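Local coordinates for beta-d-glucoside glucohydrolase (Hypocrea jecorina, PDB 3ZZ1), which probably hydrolyses terminal, non-reducing beta-D-glucosyl residues, releasing beta-D-glucose in the breakdown of cellulose, at residues Ala355-Asn360 and Ala394-Ile399; Ser72-Pro77 and Leu378-Gly383; Gly6-Thr11 and Gln194-Ser199; Ser423-Lys428 and Gly471-Val476. One frame throughout, in Å; residues are numbered along the deposited sequence.

Three of the four contacts lie in or border the C-terminal alpha/beta region of this family 3 glycosidase. Contacts 1 and 4 both fall inside it, with centres 20 Å apart. Contact 2 sits between the N-terminal barrel (72-77) and the C-terminal region (378-383), its centre about 12 Å from that of the chain; in this family the active site lies between those two domains. Residues 355-360 of contact 1 and 378-383 of contact 2 share the long loop before helix 395-404, and the nearest atoms of the two contacts are about 5 Å apart. Contact 3, on the barrel, is remote, its centre 29 Å from that of contact 2 and 58 Å from that of contact 4.

Contact 1 of 4, residues Ala355-Asn360 and Ala394-Ile399; sequences AAIIGN and APYDAI
Two first torsions set the apolar meeting of Ile357 with Tyr396. Tyr396 has CG anti to its backbone N (chi1 167°), and the end of the side chain leads away from the other segment, while Ile357 holds CG2 anti to its carbonyl carbon and CG1 leads away. Ile357 CG2, so placed beside its own backbone N, lies against Tyr396 CB at 3.9 Å, approaching the ring obliquely. Ile358 works differently: its CD1 curls back and, with CG1, packs on the methyl of Ala394, the CD1 to Ala394 CB distance being 3.8 Å. The backbones are also joined directly. Tyr396 N gives a 2.9 Å hydrogen bond to Ala356 O, nearly straight at 163°. This N-H belongs to the first turn of helix 395-404, where no earlier turn offers an acceptor, and the loop after strand 348-352 supplies one. The helix is the crossover of a beta-alpha-beta unit, since strand 409-413 follows it and lies parallel to and beside strand 348-352. Pro395 has no N-H to give; its CD instead comes within 3.3 Å of Ala356 O, and its ring, like Ala356, touches Phe434 of strand 430-437. On the more open side one water spans the gap, accepting from Ile358 N at 3.0 Å and donating to Asp397 OD2 at 2.7 Å. The carboxylate stands by the amino end of the helix, whose dipole would be expected to favour its negative charge.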
loop_
_atom_site.group_PDB
_atom_site.type_symbol
_atom_site.label_atom_id
_atom_site.label_comp_id
_atom_site.label_asym_id
_atom_site.label_seq_id
_atom_site.Cartn_x
_atom_site.Cartn_y
_atom_site.Cartn_z
ATOM N N ALA A 355 -13.495 -20.670 2.621
ATOM C CA ALA A 355 -12.339 -19.923 2.100
ATOM C C ALA A 355 -11.199 -20.819 1.594
ATOM O O ALA A 355 -10.199 -20.324 1.069
ATOM C CB ALA A 355 -11.820 -18.954 3.152
ATOM N N ALA A 356 -11.352 -22.130 1.755
ATOM C CA ALA A 356 -10.390 -23.093 1.223
ATOM C C ALA A 356 -10.555 -23.327 -0.283
ATOM O O ALA A 356 -9.580 -23.638 -0.972
ATOM C CB ALA A 356 -10.488 -24.410 1.983
ATOM N N ILE A 357 -11.777 -23.163 -0.793
ATOM C CA ILE A 357 -12.084 -23.495 -2.196
ATOM C C ILE A 357 -12.416 -22.303 -3.107
ATOM O O ILE A 357 -12.618 -21.184 -2.642
ATOM C CB ILE A 357 -13.232 -24.535 -2.301
ATOM C CG1 ILE A 357 -14.537 -23.962 -1.723
ATOM C CG2 ILE A 357 -12.826 -25.848 -1.630
ATOM C CD1 ILE A 357 -15.796 -24.634 -2.255
ATOM N N ILE A 358 -12.476 -22.573 -4.410
ATOM C CA ILE A 358 -12.899 -21.591 -5.410
ATOM C C ILE A 358 -14.356 -21.181 -5.167
ATOM O O ILE A 358 -15.233 -22.037 -5.024
ATOM C CB ILE A 358 -12.746 -22.151 -6.857
ATOM C CG1 ILE A 358 -11.269 -22.404 -7.214
ATOM C CG2 ILE A 358 -13.417 -21.236 -7.885
ATOM C CD1 ILE A 358 -10.408 -21.153 -7.331
ATOM N N GLY A 359 -14.596 -19.873 -5.109
ATOM C CA GLY A 359 -15.940 -19.327 -4.984
ATOM C C GLY A 359 -16.165 -18.213 -5.990
ATOM O O GLY A 359 -15.410 -18.083 -6.956
ATOM N N ASN A 360 -17.197 -17.405 -5.758
ATOM C CA ASN A 360 -17.562 -16.320 -6.672
ATOM C C ASN A 360 -16.521 -15.200 -6.732
ATOM O O ASN A 360 -16.441 -14.473 -7.720
ATOM C CB ASN A 360 -18.940 -15.752 -6.318
ATOM C CG ASN A 360 -20.085 -16.665 -6.745
ATOM O OD1 ASN A 360 -19.980 -17.422 -7.713
ATOM N ND2 ASN A 360 -21.193 -16.581 -6.024
ATOM N N ALA A 394 -6.720 -22.132 -5.616
ATOM C CA ALA A 394 -7.329 -22.278 -4.295
ATOM C C ALA A 394 -6.431 -23.072 -3.337
ATOM O O ALA A 394 -5.741 -24.003 -3.763
ATOM C CB ALA A 394 -8.697 -22.936 -4.412
ATOM N N PRO A 395 -6.424 -22.690 -2.043
ATOM C CA PRO A 395 -5.671 -23.429 -1.035
ATOM C C PRO A 395 -5.955 -24.935 -1.064
ATOM O O PRO A 395 -5.008 -25.729 -1.037
ATOM C CB PRO A 395 -6.152 -22.814 0.276
ATOM C CG PRO A 395 -6.505 -21.419 -0.082
ATOM C CD PRO A 395 -7.065 -21.489 -1.471
ATOM N N TYR A 396 -7.234 -25.318 -1.140
ATOM C CA TYR A 396 -7.606 -26.739 -1.132
ATOM C C TYR A 396 -6.984 -27.543 -2.270
ATOM O O TYR A 396 -6.411 -28.607 -2.041
ATOM C CB TYR A 396 -9.127 -26.952 -1.134
ATOM C CG TYR A 396 -9.493 -28.392 -1.452
ATOM C CD1 TYR A 396 -9.221 -29.420 -0.542
ATOM C CD2 TYR A 396 -10.066 -28.730 -2.680
ATOM C CE1 TYR A 396 -9.534 -30.748 -0.842
ATOM C CE2 TYR A 396 -10.381 -30.052 -2.987
ATOM C CZ TYR A 396 -10.115 -31.054 -2.067
ATOM O OH TYR A 396 -10.435 -32.359 -2.375
ATOM N N ASP A 397 -7.130 -27.039 -3.492
ATOM C CA ASP A 397 -6.647 -27.732 -4.684
ATOM C C ASP A 397 -5.131 -27.923 -4.613
ATOM O O ASP A 397 -4.618 -28.995 -4.944
ATOM C CB ASP A 397 -7.067 -26.976 -5.952
ATOM C CG ASP A 397 -8.587 -26.988 -6.173
ATOM O OD1 ASP A 397 -9.208 -28.060 -6.015
ATOM O OD2 ASP A 397 -9.164 -25.928 -6.515
ATOM N N ALA A 398 -4.428 -26.890 -4.149
ATOM C CA ALA A 398 -2.980 -26.955 -3.973
ATOM C C ALA A 398 -2.577 -27.897 -2.838
ATOM O O ALA A 398 -1.614 -28.664 -2.975
ATOM C CB ALA A 398 -2.406 -25.567 -3.749
ATOM N N ILE A 399 -3.303 -27.838 -1.723
ATOM C CA ILE A 399 -3.024 -28.713 -0.579
ATOM C C ILE A 399 -3.284 -30.181 -0.934
ATOM O O ILE A 399 -2.484 -31.059 -0.589
ATOM C CB ILE A 399 -3.790 -28.274 0.699
ATOM C CG1 ILE A 399 -3.096 -27.057 1.327
ATOM C CG2 ILE A 399 -3.888 -29.422 1.722
ATOM C CD1 ILE A 399 -3.935 -26.299 2.346
HETATM O O HOH W 1 -11.421 -25.230 -5.312
#

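Contact 2 of 4, residues Ser72-Pro77 and Leu378-Gly383; sequences STAFTP and LGMGWG
Met380 reaches across to Ala74, Phe75 and Pro77 with a side chain that bends only near its end, at chi3. Its CG sits between the backbone N and the carbonyl carbon (chi1 67°), the chain then runs extended to SD, and chi3 of 60° turns the terminal methyl aside. Met380 CE ends 4.3 Å from Ala74 CB and 4.1 Å from Phe75 O, while at the root of the same side chain Met380 CB touches Pro77 CG at 3.7 Å. The proline ring and the methionine cross at about a right angle, and Pro77 CD rests 3.7 Å from Gly379 O. No hydrogen bond crosses. This buried apolar contact links the N-terminal TIM-barrel region to the C-terminal region, and Pro77 is also the N-cap of helix 78-83. Ser507 ties both sides together, its OG bonding to Ala74 O and its backbone pairing with Gly379. Phe75 starts off in the other direction from Met380: its side chain touches Phe96 of helix 87-103 and Val323 of helix 320-329, with Thr73 CG2 lying 3.8 Å above the plane of the Phe75 ring, over its centre. Met380 also packs on Tyr389.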
loop_
_atom_site.group_PDB
_atom_site.type_symbol
_atom_site.label_atom_id
_atom_site.label_comp_id
_atom_site.label_asym_id
_atom_site.label_seq_id
_atom_site.Cartn_x
_atom_site.Cartn_y
_atom_site.Cartn_z
ATOM N N SER A 72 -4.757 -9.807 -18.189
ATOM C CA SER A 72 -3.765 -9.222 -17.292
ATOM C C SER A 72 -3.582 -10.035 -16.017
ATOM O O SER A 72 -4.434 -10.852 -15.653
ATOM C CB SER A 72 -4.151 -7.788 -16.937
ATOM O OG SER A 72 -5.421 -7.764 -16.308
ATOM N N THR A 73 -2.450 -9.801 -15.359
ATOM C CA THR A 73 -2.145 -10.407 -14.077
ATOM C C THR A 73 -2.860 -9.649 -12.960
ATOM O O THR A 73 -2.950 -8.421 -12.987
ATOM C CB THR A 73 -0.613 -10.420 -13.826
ATOM O OG1 THR A 73 0.038 -11.186 -14.851
ATOM C CG2 THR A 73 -0.264 -11.003 -12.459
ATOM N N ALA A 74 -3.389 -10.400 -12.000
ATOM C CA ALA A 74 -3.867 -9.846 -10.745
ATOM C C ALA A 74 -2.729 -9.914 -9.730
ATOM O O ALA A 74 -2.477 -10.963 -9.129
ATOM C CB ALA A 74 -5.074 -10.622 -10.248
ATOM N N PHE A 75 -2.025 -8.799 -9.557
ATOM C CA PHE A 75 -0.927 -8.752 -8.601
ATOM C C PHE A 75 -1.469 -8.713 -7.179
ATOM O O PHE A 75 -2.647 -8.413 -6.961
ATOM C CB PHE A 75 0.000 -7.565 -8.885
ATOM C CG PHE A 75 0.754 -7.685 -10.185
ATOM C CD1 PHE A 75 0.199 -7.212 -11.374
ATOM C CD2 PHE A 75 2.014 -8.278 -10.221
ATOM C CE1 PHE A 75 0.886 -7.320 -12.578
ATOM C CE2 PHE A 75 2.716 -8.391 -11.419
ATOM C CZ PHE A 75 2.150 -7.915 -12.604
ATOM N N THR A 76 -0.619 -9.052 -6.215
ATOM C CA THR A 76 -0.998 -8.963 -4.814
ATOM C C THR A 76 -1.281 -7.502 -4.488
ATOM O O THR A 76 -0.672 -6.613 -5.090
ATOM C CB THR A 76 0.120 -9.474 -3.882
ATOM O OG1 THR A 76 1.282 -8.644 -4.020
ATOM C CG2 THR A 76 0.481 -10.924 -4.205
ATOM N N PRO A 77 -2.219 -7.247 -3.554
ATOM C CA PRO A 77 -2.377 -5.908 -2.994
ATOM C C PRO A 77 -1.063 -5.373 -2.431
ATOM O O PRO A 77 -0.183 -6.155 -2.049
ATOM C CB PRO A 77 -3.362 -6.138 -1.854
ATOM C CG PRO A 77 -4.222 -7.243 -2.348
ATOM C CD PRO A 77 -3.315 -8.144 -3.134
ATOM N N LEU A 378 -10.218 -15.890 -0.749
ATOM C CA LEU A 378 -10.048 -14.441 -0.830
ATOM C C LEU A 378 -8.630 -14.066 -1.281
ATOM O O LEU A 378 -7.648 -14.582 -0.752
ATOM C CB LEU A 378 -10.335 -13.820 0.546
ATOM C CG LEU A 378 -10.286 -12.294 0.686
ATOM C CD1 LEU A 378 -11.456 -11.621 -0.035
ATOM C CD2 LEU A 378 -10.268 -11.908 2.149
ATOM N N GLY A 379 -8.533 -13.152 -2.242
ATOM C CA GLY A 379 -7.240 -12.717 -2.759
ATOM C C GLY A 379 -6.970 -11.226 -2.639
ATOM O O GLY A 379 -5.833 -10.780 -2.811
ATOM N N MET A 380 -8.016 -10.456 -2.354
ATOM C CA MET A 380 -7.926 -8.995 -2.239
ATOM C C MET A 380 -9.261 -8.419 -1.781
ATOM O O MET A 380 -10.276 -9.116 -1.782
ATOM C CB MET A 380 -7.544 -8.366 -3.582
ATOM C CG MET A 380 -8.613 -8.509 -4.668
ATOM S SD MET A 380 -8.021 -8.031 -6.298
ATOM C CE MET A 380 -6.658 -9.182 -6.515
ATOM N N GLY A 381 -9.257 -7.137 -1.424
ATOM C CA GLY A 381 -10.482 -6.436 -1.053
ATOM C C GLY A 381 -11.268 -5.979 -2.267
ATOM O O GLY A 381 -10.964 -6.362 -3.398
ATOM N N TRP A 382 -12.280 -5.147 -2.039
ATOM C CA TRP A 382 -13.168 -4.723 -3.117
ATOM C C TRP A 382 -13.055 -3.238 -3.482
ATOM O O TRP A 382 -12.508 -2.434 -2.724
ATOM C CB TRP A 382 -14.624 -5.116 -2.824
ATOM C CG TRP A 382 -15.324 -4.362 -1.718
ATOM C CD1 TRP A 382 -15.771 -3.068 -1.756
ATOM C CD2 TRP A 382 -15.695 -4.874 -0.432
ATOM N NE1 TRP A 382 -16.370 -2.738 -0.565
ATOM C CE2 TRP A 382 -16.344 -3.827 0.264
ATOM C CE3 TRP A 382 -15.536 -6.114 0.205
ATOM C CZ2 TRP A 382 -16.834 -3.982 1.566
ATOM C CZ3 TRP A 382 -16.023 -6.268 1.498
ATOM C CH2 TRP A 382 -16.662 -5.205 2.167
ATOM N N GLY A 383 -13.570 -2.894 -4.659
ATOM C CA GLY A 383 -13.628 -1.508 -5.107
ATOM C C GLY A 383 -12.845 -1.302 -6.380
ATOM O O GLY A 383 -12.616 -2.250 -7.135
#

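Contact 3 of 4, residues Gly6-Thr11 and Gln194-Ser199; sequences GTPWGT and QANVAS
Asn196, the C-prime residue of the Schellman motif that ends helix 178-194, meets Trp9 of helix 8-20 where the chain turns into strand 199-202 of the TIM-barrel region. Its positive phi fits that helix end; its side chain and the carbonyls of the next two residues all lie at the edge of the indole. Asn196 has CG anti to its carbonyl carbon, beside its backbone N (chi1 -65°), which puts the amide carbon by Trp9 CD1. The two side chains run past one another pointing opposite ways, ring and amide planes 83° apart. The amide oxygen is close to two edge atoms, with Asn196 OD1 3.0 Å from Trp9 CD1; it is also near Trp9 NE1, but the angle there is too poor for a hydrogen bond. Farther round the edge, Val197 O lies in the ring plane, 3.3 Å from Trp9 CZ2, and Ala198 O approaches CH2 more distantly.

Water makes the polar links. One molecule accepts from Trp9 N at 3.0 Å and donates to Asn196 OD1 at 3.2 Å, so the amide oxygen is bound through solvent to the first turn of the helix. A second donates to Val197 O at 2.8 Å and takes a weak bond from Trp9 NE1, giving the indole N-H a partner. Trp9 also packs on Ala294 and Leu298 of helix 282-298 and on Pro230, which sets the N-terminal helix against the barrel's outer layer. That helix is capped at its start by Thr7, whose OG1 accepts from Gly10 N at 3.3 Å with an N-H...O angle of 148°.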
loop_
_atom_site.group_PDB
_atom_site.type_symbol
_atom_site.label_atom_id
_atom_site.label_comp_id
_atom_site.label_asym_id
_atom_site.label_seq_id
_atom_site.Cartn_x
_atom_site.Cartn_y
_atom_site.Cartn_z
ATOM N N GLY A 6 19.282 19.577 -16.079
ATOM C CA GLY A 6 20.144 18.395 -16.031
ATOM C C GLY A 6 19.550 17.225 -15.263
ATOM O O GLY A 6 20.251 16.255 -14.958
ATOM N N THR A 7 18.260 17.325 -14.942
ATOM C CA THR A 7 17.531 16.250 -14.274
ATOM C C THR A 7 16.379 15.791 -15.171
ATOM O O THR A 7 15.959 16.532 -16.064
ATOM C CB THR A 7 16.984 16.684 -12.885
ATOM O OG1 THR A 7 15.977 17.693 -13.049
ATOM C CG2 THR A 7 18.105 17.203 -11.976
ATOM N N PRO A 8 15.872 14.561 -14.954
ATOM C CA PRO A 8 14.767 14.079 -15.783
ATOM C C PRO A 8 13.570 15.047 -15.865
ATOM O O PRO A 8 13.051 15.272 -16.957
ATOM C CB PRO A 8 14.387 12.757 -15.113
ATOM C CG PRO A 8 15.689 12.258 -14.565
ATOM C CD PRO A 8 16.387 13.498 -14.064
ATOM N N TRP A 9 13.155 15.624 -14.739
ATOM C CA TRP A 9 12.043 16.589 -14.726
ATOM C C TRP A 9 12.390 17.906 -15.418
ATOM O O TRP A 9 11.525 18.537 -16.030
ATOM C CB TRP A 9 11.580 16.885 -13.299
ATOM C CG TRP A 9 10.490 15.986 -12.773
ATOM C CD1 TRP A 9 10.575 15.153 -11.702
ATOM C CD2 TRP A 9 9.146 15.858 -13.274
ATOM N NE1 TRP A 9 9.378 14.508 -11.501
ATOM C CE2 TRP A 9 8.485 14.919 -12.454
ATOM C CE3 TRP A 9 8.442 16.443 -14.335
ATOM C CZ2 TRP A 9 7.152 14.545 -12.660
ATOM C CZ3 TRP A 9 7.113 16.067 -14.542
ATOM C CH2 TRP A 9 6.486 15.126 -13.706
ATOM N N GLY A 10 13.652 18.320 -15.300
ATOM C CA GLY A 10 14.135 19.555 -15.920
ATOM C C GLY A 10 14.067 19.508 -17.433
ATOM O O GLY A 10 13.604 20.453 -18.075
ATOM N N THR A 11 14.522 18.392 -17.995
ATOM C CA THR A 11 14.494 18.158 -19.437
ATOM C C THR A 11 13.058 17.981 -19.930
ATOM O O THR A 11 12.708 18.474 -21.003
ATOM C CB THR A 11 15.376 16.946 -19.823
ATOM O OG1 THR A 11 16.720 17.185 -19.385
ATOM C CG2 THR A 11 15.375 16.708 -21.341
ATOM N N GLN A 194 9.810 12.345 -4.750
ATOM C CA GLN A 194 11.260 12.179 -4.910
ATOM C C GLN A 194 11.588 11.065 -5.913
ATOM O O GLN A 194 12.643 11.079 -6.542
ATOM C CB GLN A 194 11.924 11.911 -3.554
ATOM C CG GLN A 194 13.436 12.171 -3.521
ATOM C CD GLN A 194 14.268 10.962 -3.937
ATOM O OE1 GLN A 194 13.800 9.821 -3.907
ATOM N NE2 GLN A 194 15.514 11.213 -4.327
ATOM N N ALA A 195 10.666 10.117 -6.065
ATOM C CA ALA A 195 10.810 9.030 -7.031
ATOM C C ALA A 195 10.382 9.486 -8.421
ATOM O O ALA A 195 10.307 8.681 -9.346
ATOM C CB ALA A 195 9.993 7.805 -6.587
ATOM N N ASN A 196 10.109 10.785 -8.551
ATOM C CA ASN A 196 9.635 11.409 -9.791
ATOM C C ASN A 196 8.264 10.917 -10.248
ATOM O O ASN A 196 8.029 10.776 -11.447
ATOM C CB ASN A 196 10.655 11.261 -10.930
ATOM C CG ASN A 196 11.950 12.000 -10.658
ATOM O OD1 ASN A 196 11.960 13.066 -10.042
ATOM N ND2 ASN A 196 13.056 11.433 -11.125
ATOM N N VAL A 197 7.355 10.676 -9.302
ATOM C CA VAL A 197 5.998 10.276 -9.661
ATOM C C VAL A 197 5.451 11.319 -10.629
ATOM O O VAL A 197 5.727 12.514 -10.486
ATOM C CB VAL A 197 5.071 10.059 -8.421
ATOM C CG1 VAL A 197 4.631 11.387 -7.788
ATOM C CG2 VAL A 197 3.856 9.203 -8.790
ATOM N N ALA A 198 4.724 10.850 -11.637
ATOM C CA ALA A 198 4.222 11.708 -12.702
ATOM C C ALA A 198 3.040 12.522 -12.216
ATOM O O ALA A 198 2.925 13.717 -12.514
ATOM C CB ALA A 198 3.813 10.864 -13.898
ATOM N N SER A 199 2.176 11.865 -11.446
ATOM C CA SER A 199 0.922 12.454 -11.014
ATOM C C SER A 199 0.566 12.092 -9.573
ATOM O O SER A 199 1.091 11.127 -9.005
ATOM C CB SER A 199 -0.205 12.018 -11.954
ATOM O OG SER A 199 -1.417 12.674 -11.634
HETATM O O HOH W 2 13.881 14.791 -11.897
HETATM O O HOH W 3 7.581 13.936 -8.871
#

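Contact 4 of 4, residues Ser423-Lys428 and Gly471-Val476; sequences SAARGK and GANSNV
The guanidinium of Arg426 lies with one face over the methyl of Ala472, CB standing 3.6 Å above its plane, not over the central carbon but displaced toward the outer atoms. Although Arg426 sets out away from the other segment, chi3 (-56°) bends the chain at NE, and the guanidinium ends over Ala472. The second flat group, the amide of Asn473, points its NH2 end at a type II turn from Ala425 to Lys428. Asn473 ND2 donates twice: nearly straight to Ala425 O at 2.8 Å, with the acceptor practically in the amide plane, and through a bent bond (135°) to Lys428 O at 2.9 Å, with ND2 above that carbonyl's plane. Ala425 O also takes Lys428 N, the turn's own bond, from the opposite face of its carbonyl plane. Asn473 OD1 accepts from Asn475 N at 2.7 Å, an Asx turn; with both ends bonded, the amide's rotation is fixed. Lys428 folds back, its NZ bonding to Ala424 O at 2.9 Å and Arg426 O at 2.7 Å, a positive charge that would suit the carboxyl end of helix 418-425. A water joins Gly427 N to Ala472 O. Strands 430-437 and 476-482, which follow helices 418-425 and 462-472, are parallel neighbours in the mixed sheet, and Ala425 and Asn473 both touch Ala431 of strand 430-437.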
loop_
_atom_site.group_PDB
_atom_site.type_symbol
_atom_site.label_atom_id
_atom_site.label_comp_id
_atom_site.label_asym_id
_atom_site.label_seq_id
_atom_site.Cartn_x
_atom_site.Cartn_y
_atom_site.Cartn_z
ATOM N N SER A 423 -16.791 -32.941 11.907
ATOM C CA SER A 423 -16.807 -34.271 11.291
ATOM C C SER A 423 -15.579 -34.507 10.423
ATOM O O SER A 423 -14.970 -35.576 10.478
ATOM C CB SER A 423 -18.075 -34.473 10.458
ATOM O OG SER A 423 -19.195 -34.709 11.290
ATOM N N ALA A 424 -15.227 -33.502 9.623
ATOM C CA ALA A 424 -14.055 -33.568 8.759
ATOM C C ALA A 424 -12.755 -33.693 9.556
ATOM O O ALA A 424 -11.875 -34.468 9.190
ATOM C CB ALA A 424 -14.005 -32.354 7.844
ATOM N N ALA A 425 -12.649 -32.942 10.650
ATOM C CA ALA A 425 -11.421 -32.894 11.455
ATOM C C ALA A 425 -11.222 -34.090 12.394
ATOM O O ALA A 425 -10.089 -34.393 12.776
ATOM C CB ALA A 425 -11.351 -31.592 12.237
ATOM N N ARG A 426 -12.316 -34.760 12.759
ATOM C CA ARG A 426 -12.266 -35.862 13.730
ATOM C C ARG A 426 -11.379 -37.014 13.255
ATOM O O ARG A 426 -11.537 -37.509 12.137
ATOM C CB ARG A 426 -13.676 -36.374 14.053
ATOM C CG ARG A 426 -13.806 -37.031 15.430
ATOM C CD ARG A 426 -15.264 -37.380 15.781
ATOM N NE ARG A 426 -16.156 -36.221 15.710
ATOM C CZ ARG A 426 -16.284 -35.300 16.662
ATOM N NH1 ARG A 426 -15.580 -35.387 17.788
ATOM N NH2 ARG A 426 -17.118 -34.283 16.488
ATOM N N GLY A 427 -10.435 -37.414 14.108
ATOM C CA GLY A 427 -9.556 -38.555 13.836
ATOM C C GLY A 427 -8.387 -38.283 12.901
ATOM O O GLY A 427 -7.618 -39.198 12.591
ATOM N N LYS A 428 -8.241 -37.035 12.454
ATOM C CA LYS A 428 -7.157 -36.667 11.535
ATOM C C LYS A 428 -5.903 -36.200 12.273
ATOM O O LYS A 428 -5.986 -35.694 13.397
ATOM C CB LYS A 428 -7.613 -35.603 10.522
ATOM C CG LYS A 428 -8.966 -35.864 9.852
ATOM C CD LYS A 428 -9.045 -37.239 9.175
ATOM C CE LYS A 428 -10.389 -37.450 8.483
ATOM N NZ LYS A 428 -11.533 -37.372 9.435
ATOM N N GLY A 471 -12.790 -28.695 19.061
ATOM C CA GLY A 471 -13.543 -29.706 19.804
ATOM C C GLY A 471 -13.342 -31.119 19.273
ATOM O O GLY A 471 -13.548 -32.096 19.997
ATOM N N ALA A 472 -12.921 -31.227 18.013
ATOM C CA ALA A 472 -12.783 -32.520 17.342
ATOM C C ALA A 472 -11.344 -32.906 16.980
ATOM O O ALA A 472 -11.105 -34.014 16.497
ATOM C CB ALA A 472 -13.676 -32.569 16.112
ATOM N N ASN A 473 -10.389 -32.008 17.218
ATOM C CA ASN A 473 -8.996 -32.243 16.819
ATOM C C ASN A 473 -7.982 -31.501 17.696
ATOM O O ASN A 473 -8.144 -30.311 17.971
ATOM C CB ASN A 473 -8.801 -31.878 15.336
ATOM C CG ASN A 473 -7.538 -32.478 14.737
ATOM O OD1 ASN A 473 -6.421 -32.126 15.122
ATOM N ND2 ASN A 473 -7.712 -33.375 13.771
ATOM N N SER A 474 -6.937 -32.213 18.114
ATOM C CA SER A 474 -5.886 -31.652 18.971
ATOM C C SER A 474 -4.876 -30.768 18.238
ATOM O O SER A 474 -4.180 -29.973 18.867
ATOM C CB SER A 474 -5.128 -32.773 19.688
ATOM O OG SER A 474 -5.777 -33.145 20.887
ATOM N N ASN A 475 -4.795 -30.918 16.918
ATOM C CA ASN A 475 -3.738 -30.289 16.129
ATOM C C ASN A 475 -4.280 -29.407 15.015
ATOM O O ASN A 475 -4.284 -29.793 13.840
ATOM C CB ASN A 475 -2.801 -31.356 15.559
ATOM C CG ASN A 475 -1.952 -32.008 16.626
ATOM O OD1 ASN A 475 -1.115 -31.357 17.256
ATOM N ND2 ASN A 475 -2.162 -33.302 16.839
ATOM N N VAL A 476 -4.726 -28.215 15.399
ATOM C CA VAL A 476 -5.392 -27.303 14.478
ATOM C C VAL A 476 -4.430 -26.234 13.968
ATOM O O VAL A 476 -3.689 -25.620 14.745
ATOM C CB VAL A 476 -6.623 -26.634 15.137
ATOM C CG1 VAL A 476 -7.366 -25.754 14.133
ATOM C CG2 VAL A 476 -7.558 -27.691 15.713
HETATM O O HOH W 4 -9.290 -36.209 16.459
HETATM O O HOH W 5 -4.373 -34.793 16.185
#